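Probable transcriptional regulator (Rhodococcus jostii, PDB 3HIM) probably binds DNA at regulatory sites and controls transcription, as a helical regulator of the TetR family. Local coordinates at residues A89-R92 with L93-T96. Numbering follows the deposited sequence.
Sequences APDR and LMST
Thr-96 grips the carbonyl of Arg-92 twice. Followed outward, its CB lies 3.5 Å from Arg-92 O and then divides: OG1 donates to Arg-92 O at 2.9 Å, while the methyl CG2 rests 3.4 Å from the same oxygen. A chi1 of 53° sets OG1 between the backbone N and the carbonyl carbon, swinging the hydroxyl back toward the preceding turn. Thr-96 N also donates to Arg-92 O, at 3.0 Å and 165° at the hydrogen, and the two donors come from opposite faces of the carbonyl plane, so they do not compete for one side. A valine here has no hydroxyl to donate, and Arg-92 O would probably lose the second of its two bonds from this residue. The turn before is ordinary alpha-helix: Leu-93 N to Ala-89 O (2.9 Å) and Met-94 N to Pro-90 O (2.9 Å) are i to i+4 bonds, and Pro-90, lacking an amide hydrogen, fits this first turn, where no earlier helical carbonyl needs it. Met-94 CG lies against Pro-90 O at 3.3 Å. Ser-95 OG hydrogen-bonds Ala-82 O, at the last residue of helix 60-82, and Arg-92 NE forms a salt bridge with Asp-83 in the loop just after it. Thr-96 and Arg-92 pack on helix 123-149 at Ile-143, whereas Leu-93 and Met-94 meet Leu-196 of helix 184-198, within the all-helical C-terminal region.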
ATOM      1  N   ALA B  89      15.434   4.852  22.633  1.00 17.99           N
ATOM      2  CA  ALA B  89      14.329   4.396  21.806  1.00 17.14           C
ATOM      3  C   ALA B  89      13.891   5.380  20.704  1.00 16.73           C
ATOM      4  O   ALA B  89      13.693   4.948  19.562  1.00 16.10           O
ATOM      5  CB  ALA B  89      13.151   3.998  22.682  1.00 17.35           C
ATOM      6  N   PRO B  90      13.757   6.700  21.021  1.00 16.31           N
ATOM      7  CA  PRO B  90      13.324   7.599  19.937  1.00 16.06           C
ATOM      8  C   PRO B  90      14.277   7.626  18.745  1.00 16.09           C
ATOM      9  O   PRO B  90      13.810   7.686  17.602  1.00 15.16           O
ATOM     10  CB  PRO B  90      13.249   8.961  20.612  1.00 16.07           C
ATOM     11  CG  PRO B  90      13.071   8.650  22.073  1.00 15.65           C
ATOM     12  CD  PRO B  90      13.907   7.436  22.292  1.00 16.47           C
ATOM     13  N   ASP B  91      15.588   7.553  19.025  1.00 16.41           N
ATOM     14  CA  ASP B  91      16.657   7.529  18.008  1.00 16.43           C
ATOM     15  C   ASP B  91      16.630   6.222  17.219  1.00 16.56           C
ATOM     16  O   ASP B  91      16.934   6.209  16.032  1.00 16.94           O
ATOM     17  CB  ASP B  91      18.047   7.633  18.662  1.00 16.85           C
ATOM     18  CG  ASP B  91      18.267   8.941  19.392  1.00 18.65           C
ATOM     19  OD1 ASP B  91      18.277  10.006  18.754  1.00 19.28           O
ATOM     20  OD2 ASP B  91      18.433   8.893  20.621  1.00 23.00           O
ATOM     21  N   ARG B  92      16.341   5.123  17.914  1.00 15.98           N
ATOM     22  CA  ARG B  92      16.130   3.809  17.286  1.00 16.43           C
ATOM     23  C   ARG B  92      14.953   3.856  16.296  1.00 16.65           C
ATOM     24  O   ARG B  92      15.027   3.295  15.200  1.00 17.35           O
ATOM     25  CB  ARG B  92      15.872   2.740  18.355  1.00 15.35           C
ATOM     26  CG  ARG B  92      17.079   2.482  19.290  1.00 15.99           C
ATOM     27  CD  ARG B  92      16.787   1.501  20.411  1.00 15.01           C
ATOM     28  NE  ARG B  92      16.440   0.177  19.889  1.00 17.46           N
ATOM     29  CZ  ARG B  92      16.086  -0.873  20.634  1.00 17.61           C
ATOM     30  NH1 ARG B  92      16.021  -0.772  21.953  1.00 15.08           N
ATOM     31  NH2 ARG B  92      15.753  -2.021  20.050  1.00 16.94           N
ATOM     32  N   LEU B  93      13.877   4.520  16.699  1.00 15.75           N
ATOM     33  CA  LEU B  93      12.700   4.665  15.866  1.00 16.01           C
ATOM     34  C   LEU B  93      12.957   5.561  14.657  1.00 15.85           C
ATOM     35  O   LEU B  93      12.556   5.222  13.557  1.00 15.87           O
ATOM     36  CB  LEU B  93      11.503   5.174  16.696  1.00 15.63           C
ATOM     37  CG  LEU B  93      10.154   5.054  15.971  1.00 16.42           C
ATOM     38  CD1 LEU B  93       9.781   3.572  15.752  1.00 14.27           C
ATOM     39  CD2 LEU B  93       9.065   5.824  16.719  1.00 15.32           C
ATOM     40  N   MET B  94      13.630   6.694  14.857  1.00 15.91           N
ATOM     41  CA  MET B  94      14.037   7.515  13.727  1.00 15.82           C
ATOM     42  C   MET B  94      14.832   6.676  12.720  1.00 16.21           C
ATOM     43  O   MET B  94      14.616   6.758  11.508  1.00 15.62           O
ATOM     44  CB  MET B  94      14.870   8.720  14.185  1.00 15.30           C
ATOM     45  CG  MET B  94      14.105   9.770  15.022  1.00 15.88           C
ATOM     46  SD  MET B  94      15.145  11.063  15.787  1.00 17.94           S
ATOM     47  CE  MET B  94      16.348  11.363  14.495  1.00 20.10           C
ATOM     48  N   SER B  95      15.744   5.857  13.226  1.00 16.13           N
ATOM     49  CA  SER B  95      16.718   5.182  12.370  1.00 16.46           C
ATOM     50  C   SER B  95      16.079   4.073  11.543  1.00 15.89           C
ATOM     51  O   SER B  95      16.313   3.948  10.324  1.00 15.16           O
ATOM     52  CB  SER B  95      17.855   4.598  13.231  1.00 16.92           C
ATOM     53  OG  SER B  95      18.854   4.022  12.416  1.00 17.15           O
ATOM     54  N   THR B  96      15.276   3.265  12.221  1.00 15.36           N
ATOM     55  CA  THR B  96      14.623   2.149  11.565  1.00 15.99           C
ATOM     56  C   THR B  96      13.534   2.626  10.609  1.00 16.63           C
ATOM     57  O   THR B  96      13.407   2.053   9.525  1.00 16.67           O
ATOM     58  CB  THR B  96      14.016   1.177  12.558  1.00 16.15           C
ATOM     59  OG1 THR B  96      13.164   1.905  13.455  1.00 16.05           O
ATOM     60  CG2 THR B  96      15.123   0.440  13.331  1.00 15.01           C
TER